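Local structure of SspB protein (Streptomyces clavuligerus, 6JUF) at residues 16-30 against 50-64. The protein probably acts as a metal-dependent DNA-cleaving nuclease within a phosphorothioation-sensing bacterial defence system against phages. Residues are numbered along the deposited sequence; the frame is centred on the assembly and turned at random.
Sequences RHETFAPRFGWLHKA and LGVGKNMVYAMRYWS
Trp26 on helix 24-30 packs over Met60 on helix 57-64 where the two short helical segments cross at -77°, their axes 9.3 Å apart, while the loop 16-23 that leads into helix 24-30 lies along helix 57-64 and brings His17 CA within 4.2 Å of Ala59 CA. The Trp26 indole is sandwiched: the Arg23 side chain covers one face, Met60 CB lies over the rim of the opposite one, and Trp63 CD1 meets the edge. Met56 touches Trp26 CZ2 through CB, and its sulfur makes Met-aromatic contacts with both Trp26 and Phe20. Met60 CG stands anti to the backbone N (chi1 -180°) and the chain runs on extended, carrying CE to 3.3 Å from Trp26 O and against Ala30.

Pro22 sets CG straight above the centre of the six-membered ring of Trp63, 3.6 Å from its centroid, with CD beside it, a CH-pi contact. The indole is fixed in rotation by its NE1, which donates to Phe20 O (2.9 Å, 152°), almost within its own ring plane. His17 turns an edge toward the face of Tyr62 and slides alongside Trp63, completing an aromatic cluster; Thr19 N and Asp172 hold its two ring nitrogens. At the far end Lys29, bent at chi3, reaches Leu50 O with NZ (2.6 Å), on a lone pair in the carbonyl plane, beside the Schellman turn at Gly51.

Water joins Glu18 OE2 to Asn55 O and Ala59 N; a second water joins Ser64 OG to Met60 O, and weakly to Trp26 O, and a third joins it to Leu27 O. Arg23 also pairs with Glu105 of the second subunit. This steeply crossed helix pair with its aromatic core belongs to the DUF4007 family region and backs the loop bearing Glu18, a magnesium ligand in another structure of the protein.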
loop_
_atom_site.group_PDB
_atom_site.type_symbol
_atom_site.label_atom_id
_atom_site.label_comp_id
_atom_site.label_asym_id
_atom_site.label_seq_id
_atom_site.Cartn_x
_atom_site.Cartn_y
_atom_site.Cartn_z
ATOM N N ARG B 16 0.296 19.055 -11.867
ATOM C CA ARG B 16 0.136 18.173 -13.059
ATOM C C ARG B 16 -0.386 16.782 -12.659
ATOM O O ARG B 16 -0.818 16.001 -13.540
ATOM C CB ARG B 16 1.489 17.998 -13.758
ATOM C CG ARG B 16 2.163 19.303 -14.142
ATOM C CD ARG B 16 1.928 19.690 -15.554
ATOM N NE ARG B 16 2.686 20.908 -15.921
ATOM C CZ ARG B 16 3.399 21.016 -17.046
ATOM N NH1 ARG B 16 3.474 19.982 -17.929
ATOM N NH2 ARG B 16 4.053 22.145 -17.327
ATOM N N HIS B 17 -0.383 16.442 -11.356
ATOM C CA HIS B 17 -0.978 15.203 -10.859
ATOM C C HIS B 17 -2.476 15.338 -10.726
ATOM O O HIS B 17 -3.182 14.358 -10.423
ATOM C CB HIS B 17 -0.403 14.904 -9.463
ATOM C CG HIS B 17 -0.282 16.157 -8.608
ATOM N ND1 HIS B 17 -1.377 16.759 -8.050
ATOM C CD2 HIS B 17 0.823 16.946 -8.272
ATOM C CE1 HIS B 17 -0.939 17.882 -7.361
ATOM N NE2 HIS B 17 0.396 17.958 -7.518
ATOM N N GLU B 18 -2.994 16.544 -10.931
ATOM C CA GLU B 18 -4.459 16.860 -10.801
ATOM C C GLU B 18 -5.058 16.390 -9.502
ATOM O O GLU B 18 -6.230 15.982 -9.441
ATOM C CB GLU B 18 -5.262 16.311 -12.039
ATOM C CG GLU B 18 -4.768 16.997 -13.306
ATOM C CD GLU B 18 -5.364 16.442 -14.578
ATOM O OE1 GLU B 18 -6.590 16.600 -14.658
ATOM O OE2 GLU B 18 -4.651 15.986 -15.502
ATOM N N THR B 19 -4.277 16.522 -8.442
ATOM C CA THR B 19 -4.618 16.110 -7.056
ATOM C C THR B 19 -4.653 14.615 -6.826
ATOM O O THR B 19 -5.038 14.180 -5.728
ATOM C CB THR B 19 -5.921 16.750 -6.425
ATOM O OG1 THR B 19 -7.126 16.121 -6.893
ATOM C CG2 THR B 19 -5.993 18.273 -6.701
ATOM N N PHE B 20 -4.278 13.796 -7.809
ATOM C CA PHE B 20 -4.083 12.353 -7.549
ATOM C C PHE B 20 -2.720 12.107 -6.873
ATOM O O PHE B 20 -1.700 12.452 -7.451
ATOM C CB PHE B 20 -4.036 11.613 -8.880
ATOM C CG PHE B 20 -5.402 11.515 -9.572
ATOM C CD1 PHE B 20 -6.454 10.834 -8.965
ATOM C CD2 PHE B 20 -5.598 12.111 -10.818
ATOM C CE1 PHE B 20 -7.705 10.693 -9.602
ATOM C CE2 PHE B 20 -6.829 11.970 -11.475
ATOM C CZ PHE B 20 -7.874 11.285 -10.845
ATOM N N ALA B 21 -2.758 11.524 -5.663
ATOM C CA ALA B 21 -1.528 11.132 -4.950
ATOM C C ALA B 21 -0.985 9.873 -5.581
ATOM O O ALA B 21 -1.691 9.217 -6.348
ATOM C CB ALA B 21 -1.825 10.971 -3.470
ATOM N N PRO B 22 0.286 9.519 -5.302
ATOM C CA PRO B 22 0.865 8.353 -6.004
ATOM C C PRO B 22 0.117 7.045 -5.691
ATOM O O PRO B 22 -0.406 6.880 -4.596
ATOM C CB PRO B 22 2.318 8.292 -5.454
ATOM C CG PRO B 22 2.589 9.705 -4.987
ATOM C CD PRO B 22 1.287 10.236 -4.492
ATOM N N ARG B 23 0.095 6.131 -6.625
ATOM C CA ARG B 23 -0.430 4.805 -6.421
ATOM C C ARG B 23 0.604 3.768 -6.837
ATOM O O ARG B 23 1.324 3.987 -7.829
ATOM C CB ARG B 23 -1.643 4.591 -7.366
ATOM C CG ARG B 23 -2.736 5.656 -7.265
ATOM C CD ARG B 23 -4.043 5.193 -7.917
ATOM N NE ARG B 23 -4.909 6.352 -8.086
ATOM C CZ ARG B 23 -6.118 6.291 -8.620
ATOM N NH1 ARG B 23 -6.555 5.107 -9.093
ATOM N NH2 ARG B 23 -6.848 7.400 -8.773
ATOM N N PHE B 24 0.688 2.646 -6.094
ATOM C CA PHE B 24 1.646 1.645 -6.479
ATOM C C PHE B 24 1.409 1.123 -7.928
ATOM O O PHE B 24 2.326 0.999 -8.726
ATOM C CB PHE B 24 1.645 0.433 -5.519
ATOM C CG PHE B 24 2.384 -0.739 -6.068
ATOM C CD1 PHE B 24 3.785 -0.707 -6.181
ATOM C CD2 PHE B 24 1.696 -1.836 -6.619
ATOM C CE1 PHE B 24 4.476 -1.753 -6.803
ATOM C CE2 PHE B 24 2.408 -2.891 -7.193
ATOM C CZ PHE B 24 3.796 -2.843 -7.296
ATOM N N GLY B 25 0.115 0.811 -8.187
ATOM C CA GLY B 25 -0.271 0.282 -9.521
ATOM C C GLY B 25 0.219 1.192 -10.637
ATOM O O GLY B 25 0.651 0.702 -11.690
ATOM N N TRP B 26 0.198 2.508 -10.390
ATOM C CA TRP B 26 0.670 3.451 -11.424
ATOM C C TRP B 26 2.167 3.358 -11.652
ATOM O O TRP B 26 2.631 3.408 -12.821
ATOM C CB TRP B 26 0.307 4.865 -11.029
ATOM C CG TRP B 26 -1.157 5.166 -11.190
ATOM C CD1 TRP B 26 -2.170 4.319 -11.557
ATOM C CD2 TRP B 26 -1.789 6.501 -11.009
ATOM N NE1 TRP B 26 -3.405 5.004 -11.598
ATOM C CE2 TRP B 26 -3.217 6.314 -11.243
ATOM C CE3 TRP B 26 -1.321 7.743 -10.626
ATOM C CZ2 TRP B 26 -4.117 7.378 -11.213
ATOM C CZ3 TRP B 26 -2.248 8.802 -10.549
ATOM C CH2 TRP B 26 -3.605 8.622 -10.816
ATOM N N LEU B 27 2.960 3.226 -10.568
ATOM C CA LEU B 27 4.424 3.172 -10.735
ATOM C C LEU B 27 4.777 1.856 -11.481
ATOM O O LEU B 27 5.580 1.809 -12.366
ATOM C CB LEU B 27 5.095 3.196 -9.393
ATOM C CG LEU B 27 4.824 4.464 -8.590
ATOM C CD1 LEU B 27 5.633 4.360 -7.295
ATOM C CD2 LEU B 27 5.130 5.754 -9.409
ATOM N N HIS B 28 4.145 0.790 -11.028
ATOM C CA HIS B 28 4.418 -0.553 -11.582
ATOM C C HIS B 28 4.078 -0.731 -13.047
ATOM O O HIS B 28 4.950 -1.124 -13.872
ATOM C CB HIS B 28 3.689 -1.596 -10.723
ATOM C CG HIS B 28 3.770 -3.006 -11.244
ATOM N ND1 HIS B 28 4.882 -3.772 -11.095
ATOM C CD2 HIS B 28 2.811 -3.803 -11.875
ATOM C CE1 HIS B 28 4.647 -5.012 -11.641
ATOM N NE2 HIS B 28 3.373 -5.041 -12.102
ATOM N N LYS B 29 2.833 -0.379 -13.356
ATOM C CA LYS B 29 2.373 -0.486 -14.781
ATOM C C LYS B 29 3.068 0.511 -15.694
ATOM O O LYS B 29 3.322 0.150 -16.840
ATOM C CB LYS B 29 0.874 -0.284 -14.899
ATOM C CG LYS B 29 0.135 -1.435 -14.266
ATOM C CD LYS B 29 -1.359 -1.428 -14.507
ATOM C CE LYS B 29 -2.080 -0.390 -13.679
ATOM N NZ LYS B 29 -3.337 0.016 -14.358
ATOM N N ALA B 30 3.396 1.721 -15.210
ATOM C CA ALA B 30 4.191 2.656 -16.027
ATOM C C ALA B 30 5.553 2.020 -16.412
ATOM O O ALA B 30 5.940 2.035 -17.584
ATOM C CB ALA B 30 4.342 4.010 -15.332
ATOM N N LEU B 50 -2.615 1.213 -20.256
ATOM C CA LEU B 50 -2.048 1.516 -18.932
ATOM C C LEU B 50 -3.040 1.074 -17.844
ATOM O O LEU B 50 -2.713 1.050 -16.650
ATOM C CB LEU B 50 -1.756 3.025 -18.759
ATOM C CG LEU B 50 -0.751 3.675 -19.717
ATOM C CD1 LEU B 50 -0.911 5.183 -19.728
ATOM C CD2 LEU B 50 0.648 3.243 -19.396
ATOM N N GLY B 51 -4.264 0.781 -18.236
ATOM C CA GLY B 51 -5.328 0.438 -17.316
ATOM C C GLY B 51 -5.703 1.550 -16.366
ATOM O O GLY B 51 -5.910 1.303 -15.173
ATOM N N VAL B 52 -5.801 2.755 -16.883
ATOM C CA VAL B 52 -6.224 3.931 -16.109
ATOM C C VAL B 52 -7.277 4.707 -16.908
ATOM O O VAL B 52 -7.447 4.529 -18.133
ATOM C CB VAL B 52 -5.000 4.848 -15.746
ATOM C CG1 VAL B 52 -3.927 4.002 -15.043
ATOM C CG2 VAL B 52 -4.351 5.483 -16.996
ATOM N N GLY B 53 -7.982 5.578 -16.194
ATOM C CA GLY B 53 -8.925 6.487 -16.819
ATOM C C GLY B 53 -8.229 7.541 -17.681
ATOM O O GLY B 53 -7.096 7.882 -17.466
ATOM N N LYS B 54 -8.971 8.041 -18.693
ATOM C CA LYS B 54 -8.468 9.114 -19.528
ATOM C C LYS B 54 -7.857 10.306 -18.703
ATOM O O LYS B 54 -6.764 10.818 -19.042
ATOM C CB LYS B 54 -9.594 9.496 -20.522
ATOM C CG LYS B 54 -9.289 10.553 -21.556
ATOM C CD LYS B 54 -8.215 10.088 -22.542
ATOM C CE LYS B 54 -8.768 9.710 -23.907
ATOM N NZ LYS B 54 -10.193 9.246 -23.893
ATOM N N ASN B 55 -8.533 10.688 -17.596
ATOM C CA ASN B 55 -8.049 11.849 -16.822
ATOM C C ASN B 55 -6.898 11.465 -15.902
ATOM O O ASN B 55 -6.370 12.323 -15.227
ATOM C CB ASN B 55 -9.178 12.500 -16.024
ATOM C CG ASN B 55 -9.791 11.567 -15.034
ATOM O OD1 ASN B 55 -9.850 10.354 -15.263
ATOM N ND2 ASN B 55 -10.234 12.095 -13.917
ATOM N N MET B 56 -6.512 10.185 -15.919
ATOM C CA MET B 56 -5.375 9.706 -15.077
ATOM C C MET B 56 -4.047 9.500 -15.825
ATOM O O MET B 56 -2.975 9.372 -15.203
ATOM C CB MET B 56 -5.766 8.414 -14.353
ATOM C CG MET B 56 -6.918 8.586 -13.417
ATOM S SD MET B 56 -7.477 6.915 -12.994
ATOM C CE MET B 56 -9.005 7.368 -12.189
ATOM N N VAL B 57 -4.093 9.553 -17.172
ATOM C CA VAL B 57 -2.877 9.270 -17.950
ATOM C C VAL B 57 -1.717 10.212 -17.609
ATOM O O VAL B 57 -0.588 9.786 -17.385
ATOM C CB VAL B 57 -3.156 9.206 -19.459
ATOM C CG1 VAL B 57 -1.850 9.003 -20.242
ATOM C CG2 VAL B 57 -4.220 8.122 -19.804
ATOM N N TYR B 58 -1.994 11.501 -17.635
ATOM C CA TYR B 58 -0.953 12.465 -17.364
ATOM C C TYR B 58 -0.396 12.368 -15.934
ATOM O O TYR B 58 0.806 12.434 -15.730
ATOM C CB TYR B 58 -1.401 13.896 -17.702
ATOM C CG TYR B 58 -0.199 14.693 -18.015
ATOM C CD1 TYR B 58 0.192 14.809 -19.325
ATOM C CD2 TYR B 58 0.574 15.306 -16.993
ATOM C CE1 TYR B 58 1.298 15.478 -19.661
ATOM C CE2 TYR B 58 1.738 16.013 -17.337
ATOM C CZ TYR B 58 2.060 16.077 -18.686
ATOM O OH TYR B 58 3.154 16.805 -19.076
ATOM N N ALA B 59 -1.294 12.208 -14.971
ATOM C CA ALA B 59 -0.853 12.059 -13.572
ATOM C C ALA B 59 0.086 10.856 -13.438
ATOM O O ALA B 59 1.104 10.917 -12.770
ATOM C CB ALA B 59 -2.050 11.940 -12.642
ATOM N N MET B 60 -0.256 9.759 -14.102
ATOM C CA MET B 60 0.603 8.557 -14.067
ATOM C C MET B 60 1.998 8.840 -14.682
ATOM O O MET B 60 3.024 8.476 -14.104
ATOM C CB MET B 60 -0.099 7.420 -14.814
ATOM C CG MET B 60 0.677 6.102 -14.850
ATOM S SD MET B 60 -0.208 4.941 -15.881
ATOM C CE MET B 60 0.238 3.368 -15.159
ATOM N N ARG B 61 2.002 9.519 -15.841
ATOM C CA ARG B 61 3.231 9.949 -16.493
ATOM C C ARG B 61 4.066 10.854 -15.570
ATOM O O ARG B 61 5.296 10.648 -15.414
ATOM C CB ARG B 61 2.825 10.684 -17.777
ATOM C CG ARG B 61 3.987 11.321 -18.586
ATOM C CD ARG B 61 3.387 12.131 -19.736
ATOM N NE ARG B 61 4.413 12.838 -20.448
ATOM C CZ ARG B 61 4.180 13.474 -21.598
ATOM N NH1 ARG B 61 2.937 13.428 -22.119
ATOM N NH2 ARG B 61 5.165 14.129 -22.203
ATOM N N TYR B 62 3.393 11.844 -14.951
ATOM C CA TYR B 62 4.014 12.803 -14.057
ATOM C C TYR B 62 4.732 12.083 -12.893
ATOM O O TYR B 62 5.868 12.359 -12.574
ATOM C CB TYR B 62 2.972 13.831 -13.546
ATOM C CG TYR B 62 3.570 14.643 -12.414
ATOM C CD1 TYR B 62 4.389 15.755 -12.657
ATOM C CD2 TYR B 62 3.332 14.240 -11.069
ATOM C CE1 TYR B 62 4.990 16.429 -11.599
ATOM C CE2 TYR B 62 3.922 14.950 -10.010
ATOM C CZ TYR B 62 4.761 16.043 -10.310
ATOM O OH TYR B 62 5.372 16.708 -9.274
ATOM N N TRP B 63 4.028 11.138 -12.284
ATOM C CA TRP B 63 4.553 10.480 -11.077
ATOM C C TRP B 63 5.789 9.686 -11.442
ATOM O O TRP B 63 6.759 9.646 -10.680
ATOM C CB TRP B 63 3.529 9.651 -10.313
ATOM C CG TRP B 63 2.622 10.502 -9.507
ATOM C CD1 TRP B 63 1.239 10.577 -9.575
ATOM C CD2 TRP B 63 3.031 11.424 -8.431
ATOM N NE1 TRP B 63 0.756 11.517 -8.637
ATOM C CE2 TRP B 63 1.792 12.039 -7.919
ATOM C CE3 TRP B 63 4.263 11.761 -7.831
ATOM C CZ2 TRP B 63 1.810 12.992 -6.891
ATOM C CZ3 TRP B 63 4.254 12.719 -6.790
ATOM C CH2 TRP B 63 3.065 13.307 -6.345
ATOM N N SER B 64 5.775 9.014 -12.593
ATOM C CA SER B 64 7.010 8.279 -12.997
ATOM C C SER B 64 8.210 9.223 -13.174
ATOM O O SER B 64 9.298 8.875 -12.710
ATOM C CB SER B 64 6.777 7.584 -14.324
ATOM O OG SER B 64 6.085 6.386 -14.044
HETATM O O HOH W 1 -4.050 13.183 -15.176
HETATM O O HOH W 2 3.562 6.306 -12.585
HETATM O O HOH W 3 7.545 3.833 -13.131
#